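PDB 4RHZ: Cry23AA1 from Bacillus thuringiensis, which is probably a pore-forming insecticidal toxin of the aerolysin type, acting as one half of a binary pair with Cry37Aa1. Local coordinates for residues 83-97 and 115-127. Residues are numbered along the deposited sequence; the frame is centred on the assembly and turned at random.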
loop_
_atom_site.group_PDB
_atom_site.type_symbol
_atom_site.label_atom_id
_atom_site.label_comp_id
_atom_site.label_asym_id
_atom_site.label_seq_id
_atom_site.Cartn_x
_atom_site.Cartn_y
_atom_site.Cartn_z
ATOM N N SER A 83 9.717 7.705 6.719
ATOM C CA SER A 83 10.219 6.873 7.783
ATOM C C SER A 83 10.591 7.679 9.063
ATOM O O SER A 83 10.687 8.923 9.023
ATOM C CB SER A 83 11.352 6.023 7.280
ATOM O OG SER A 83 12.472 6.834 7.050
ATOM N N ALA A 84 10.633 6.964 10.200
ATOM C CA ALA A 84 11.060 7.528 11.517
ATOM C C ALA A 84 11.362 6.366 12.491
ATOM O O ALA A 84 10.941 5.219 12.256
ATOM C CB ALA A 84 10.008 8.426 12.099
ATOM N N VAL A 85 12.146 6.653 13.529
ATOM C CA VAL A 85 12.319 5.793 14.670
ATOM C C VAL A 85 11.295 6.364 15.642
ATOM O O VAL A 85 11.167 7.565 15.775
ATOM C CB VAL A 85 13.746 5.978 15.243
ATOM C CG1 VAL A 85 13.907 5.366 16.708
ATOM C CG2 VAL A 85 14.812 5.458 14.266
ATOM N N THR A 86 10.517 5.517 16.283
ATOM C CA THR A 86 9.550 6.000 17.301
ATOM C C THR A 86 10.024 5.581 18.703
ATOM O O THR A 86 9.640 6.191 19.727
ATOM C CB THR A 86 8.139 5.398 17.044
ATOM O OG1 THR A 86 8.308 3.994 16.806
ATOM C CG2 THR A 86 7.544 5.990 15.762
ATOM N N GLU A 87 10.886 4.589 18.764
ATOM C CA GLU A 87 11.472 4.224 20.070
ATOM C C GLU A 87 12.897 3.960 19.864
ATOM O O GLU A 87 13.237 2.974 19.208
ATOM C CB GLU A 87 10.810 2.972 20.642
ATOM C CG GLU A 87 9.413 3.255 21.274
ATOM C CD GLU A 87 8.857 1.998 21.896
ATOM O OE1 GLU A 87 8.651 0.989 21.163
ATOM O OE2 GLU A 87 8.709 1.967 23.137
ATOM N N GLY A 88 13.748 4.847 20.391
ATOM C CA GLY A 88 15.161 4.781 20.060
ATOM C C GLY A 88 16.072 4.897 21.281
ATOM O O GLY A 88 15.613 4.823 22.423
ATOM N N VAL A 89 17.360 5.128 21.002
ATOM C CA VAL A 89 18.441 5.082 21.977
ATOM C C VAL A 89 19.543 6.060 21.574
ATOM O O VAL A 89 19.878 6.199 20.378
ATOM C CB VAL A 89 18.930 3.618 22.197
ATOM C CG1 VAL A 89 19.673 3.029 20.946
ATOM C CG2 VAL A 89 19.734 3.438 23.534
ATOM N N LYS A 90 20.049 6.809 22.566
ATOM C CA LYS A 90 21.220 7.662 22.380
ATOM C C LYS A 90 22.374 7.252 23.331
ATOM O O LYS A 90 22.274 7.361 24.594
ATOM C CB LYS A 90 20.826 9.085 22.654
ATOM C CG LYS A 90 21.986 10.124 22.481
ATOM C CD LYS A 90 21.352 11.541 22.556
ATOM C CE LYS A 90 22.362 12.643 22.385
ATOM N NZ LYS A 90 23.061 12.513 21.103
ATOM N N ALA A 91 23.443 6.783 22.703
ATOM C CA ALA A 91 24.665 6.294 23.356
ATOM C C ALA A 91 25.637 7.366 23.066
ATOM O O ALA A 91 25.231 8.474 22.745
ATOM C CB ALA A 91 25.114 5.026 22.713
ATOM N N GLY A 92 26.924 7.091 23.124
ATOM C CA GLY A 92 27.864 8.192 22.958
ATOM C C GLY A 92 28.265 8.486 21.516
ATOM O O GLY A 92 28.678 9.599 21.153
ATOM N N THR A 93 28.191 7.473 20.699
ATOM C CA THR A 93 28.520 7.593 19.292
ATOM C C THR A 93 27.206 7.468 18.416
ATOM O O THR A 93 26.190 6.923 18.839
ATOM C CB THR A 93 29.610 6.510 19.010
ATOM O OG1 THR A 93 29.878 6.427 17.619
ATOM C CG2 THR A 93 29.177 5.140 19.489
ATOM N N SER A 94 27.216 8.044 17.236
ATOM C CA SER A 94 26.146 7.871 16.225
ATOM C C SER A 94 25.657 6.444 16.043
ATOM O O SER A 94 26.456 5.563 15.743
ATOM C CB SER A 94 26.727 8.245 14.857
ATOM O OG SER A 94 26.118 9.425 14.451
ATOM N N ILE A 95 24.366 6.197 16.184
ATOM C CA ILE A 95 23.898 4.858 15.785
ATOM C C ILE A 95 22.866 5.037 14.650
ATOM O O ILE A 95 21.816 5.647 14.871
ATOM C CB ILE A 95 23.280 4.075 16.934
ATOM C CG1 ILE A 95 24.145 4.195 18.205
ATOM C CG2 ILE A 95 23.025 2.595 16.513
ATOM C CD1 ILE A 95 23.307 3.911 19.467
ATOM N N SER A 96 23.181 4.530 13.452
ATOM C CA SER A 96 22.235 4.593 12.332
ATOM C C SER A 96 22.360 3.418 11.345
ATOM O O SER A 96 23.398 2.738 11.351
ATOM C CB SER A 96 22.316 5.967 11.627
ATOM O OG SER A 96 23.559 6.096 11.023
ATOM N N THR A 97 21.309 3.179 10.529
ATOM C CA THR A 97 21.300 2.113 9.503
ATOM C C THR A 97 20.548 2.583 8.243
ATOM O O THR A 97 19.447 3.122 8.362
ATOM C CB THR A 97 20.517 0.891 9.985
ATOM O OG1 THR A 97 21.086 0.373 11.173
ATOM C CG2 THR A 97 20.512 -0.240 8.944
ATOM N N SER A 115 14.056 2.101 0.549
ATOM C CA SER A 115 15.177 2.195 1.459
ATOM C C SER A 115 14.923 3.383 2.374
ATOM O O SER A 115 14.336 4.402 1.965
ATOM C CB SER A 115 16.475 2.484 0.680
ATOM O OG SER A 115 17.046 1.294 0.131
ATOM N N ALA A 116 15.390 3.276 3.611
ATOM C CA ALA A 116 15.370 4.454 4.459
ATOM C C ALA A 116 16.549 4.431 5.444
ATOM O O ALA A 116 17.113 3.364 5.743
ATOM C CB ALA A 116 14.023 4.595 5.169
ATOM N N GLU A 117 16.931 5.634 5.860
ATOM C CA GLU A 117 17.908 5.834 6.886
ATOM C C GLU A 117 17.291 5.974 8.296
ATOM O O GLU A 117 16.555 6.911 8.587
ATOM C CB GLU A 117 18.851 7.023 6.606
ATOM C CG GLU A 117 20.185 6.669 7.356
ATOM C CD GLU A 117 21.368 7.411 6.905
ATOM O OE1 GLU A 117 22.400 7.289 7.598
ATOM O OE2 GLU A 117 21.284 8.113 5.880
ATOM N N TYR A 118 17.587 5.006 9.135
ATOM C CA TYR A 118 17.230 5.087 10.546
ATOM C C TYR A 118 18.365 5.582 11.468
ATOM O O TYR A 118 19.363 4.881 11.664
ATOM C CB TYR A 118 16.689 3.772 11.008
ATOM C CG TYR A 118 15.398 3.470 10.292
ATOM C CD1 TYR A 118 14.192 3.952 10.766
ATOM C CD2 TYR A 118 15.399 2.739 9.089
ATOM C CE1 TYR A 118 13.010 3.668 10.108
ATOM C CE2 TYR A 118 14.216 2.480 8.405
ATOM C CZ TYR A 118 13.046 2.929 8.906
ATOM O OH TYR A 118 11.888 2.642 8.200
ATOM N N ASN A 119 18.185 6.794 11.979
ATOM C CA ASN A 119 19.030 7.326 13.031
ATOM C C ASN A 119 18.413 7.020 14.422
ATOM O O ASN A 119 17.363 7.565 14.780
ATOM C CB ASN A 119 19.236 8.817 12.836
ATOM C CG ASN A 119 20.068 9.478 14.043
ATOM O OD1 ASN A 119 20.314 8.864 15.130
ATOM N ND2 ASN A 119 20.429 10.741 13.851
ATOM N N TYR A 120 19.061 6.145 15.180
ATOM C CA TYR A 120 18.463 5.608 16.434
ATOM C C TYR A 120 18.212 6.627 17.533
ATOM O O TYR A 120 17.368 6.406 18.394
ATOM C CB TYR A 120 19.275 4.455 17.003
ATOM C CG TYR A 120 19.332 3.183 16.177
ATOM C CD1 TYR A 120 19.346 3.206 14.782
ATOM C CD2 TYR A 120 19.478 1.954 16.809
ATOM C CE1 TYR A 120 19.467 1.985 14.030
ATOM C CE2 TYR A 120 19.573 0.769 16.085
ATOM C CZ TYR A 120 19.576 0.804 14.706
ATOM O OH TYR A 120 19.705 -0.371 14.041
ATOM N N SER A 121 18.853 7.776 17.403
ATOM C CA SER A 121 18.913 8.798 18.453
ATOM C C SER A 121 17.896 9.911 18.326
ATOM O O SER A 121 17.862 10.817 19.207
ATOM C CB SER A 121 20.340 9.400 18.503
ATOM O OG SER A 121 21.232 8.257 18.645
ATOM N N THR A 122 17.077 9.873 17.277
ATOM C CA THR A 122 16.049 10.907 17.132
ATOM C C THR A 122 14.686 10.324 16.784
ATOM O O THR A 122 14.617 9.222 16.237
ATOM C CB THR A 122 16.470 12.026 16.096
ATOM O OG1 THR A 122 15.419 12.990 16.029
ATOM C CG2 THR A 122 16.666 11.477 14.640
ATOM N N THR A 123 13.603 11.022 17.126
ATOM C CA THR A 123 12.272 10.636 16.656
ATOM C C THR A 123 11.808 11.489 15.441
ATOM O O THR A 123 10.604 11.436 15.014
ATOM C CB THR A 123 11.206 10.862 17.706
ATOM O OG1 THR A 123 11.269 12.249 18.068
ATOM C CG2 THR A 123 11.419 10.017 18.923
ATOM N N ASN A 124 12.676 12.372 14.981
ATOM C CA ASN A 124 12.381 13.205 13.800
ATOM C C ASN A 124 11.867 12.384 12.651
ATOM O O ASN A 124 12.430 11.278 12.340
ATOM C CB ASN A 124 13.664 13.812 13.340
ATOM C CG ASN A 124 14.050 15.000 14.196
ATOM O OD1 ASN A 124 13.316 15.397 15.156
ATOM N ND2 ASN A 124 15.205 15.581 13.882
ATOM N N THR A 125 10.813 12.859 12.026
ATOM C CA THR A 125 10.346 12.076 10.901
ATOM C C THR A 125 10.827 12.696 9.574
ATOM O O THR A 125 10.875 13.944 9.456
ATOM C CB THR A 125 8.796 11.829 10.959
ATOM O OG1 THR A 125 8.140 13.022 10.630
ATOM C CG2 THR A 125 8.349 11.588 12.359
ATOM N N THR A 126 11.192 11.825 8.601
ATOM C CA THR A 126 11.596 12.278 7.262
ATOM C C THR A 126 10.674 11.750 6.149
ATOM O O THR A 126 10.402 10.542 6.055
ATOM C CB THR A 126 13.080 11.975 6.867
ATOM O OG1 THR A 126 13.267 10.570 6.915
ATOM C CG2 THR A 126 14.109 12.641 7.800
ATOM N N THR A 127 10.221 12.681 5.316
ATOM C CA THR A 127 9.346 12.408 4.172
ATOM C C THR A 127 9.944 13.018 2.907
ATOM O O THR A 127 10.389 14.182 2.933
ATOM C CB THR A 127 7.993 13.063 4.371
ATOM O OG1 THR A 127 7.388 12.567 5.568
ATOM C CG2 THR A 127 7.052 12.802 3.167
HETATM O O HOH W 1 14.143 7.704 9.275
HETATM O O HOH W 2 13.829 9.063 13.344
HETATM O O HOH W 3 9.119 9.280 15.513
HETATM O O HOH W 4 23.961 7.382 20.030
HETATM O O HOH W 5 22.459 8.439 16.335
HETATM O O HOH W 6 23.396 5.234 8.391
#
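Tyr120 lies across Ile95 and can be followed outward from its backbone. Its CB sits 3.5 Å from Ile95 O, the carbonyl that accepts the bond from Tyr120 N, and also packs loosely on Val89 CG1. The ring then presents one face to Ile95 CG2, a CH-pi contact 3.8 Å from the centroid and 17° off the normal; CG2, anti to the backbone N, lies over the ring, and the two side chains cross at about a right angle. CE1 passes near Thr97 OG1, and at the tip OH shares a hydrogen bond of 3.3 Å with that hydroxyl. The same phenol oxygen also bonds Glu166 O of strand 146-179, while the side chain touches Glu36 and Val38 of strand 32-40.

Thr97 pairs with Tyr118 through two backbone bonds, part of the antiparallel hairpin of strands 96-105 and 111-119. In the elongated beta architecture of aerolysin-family toxins, this hairpin lies against the long sheet containing strands 67-90 and 126-142, within which Ser83 and Thr126 form an antiparallel hydrogen-bonded pair. Tyr118 reaches from the hairpin to strand 67-90: Ala84 O (3.4 Å from CE1) and Val85 CG2 approach its ring edge, Ser83 CB lies 3.5 Å from OH, and OH itself bonds Phe218 O.

A type I turn from Asn119 to Thr122 begins the connection from the hairpin to strand 126-142. Asn119 OD1 accepts from Ser121 N at 2.9 Å in an Asx turn, the donor standing 37° above the amide plane. Tyr120 O takes Val89 N, also from well outside its carbonyl plane. Beside the direct contact of Val85 CB with Thr122 O, a water accepts from Val85 N and donates to Thr122 O and Asn124 O.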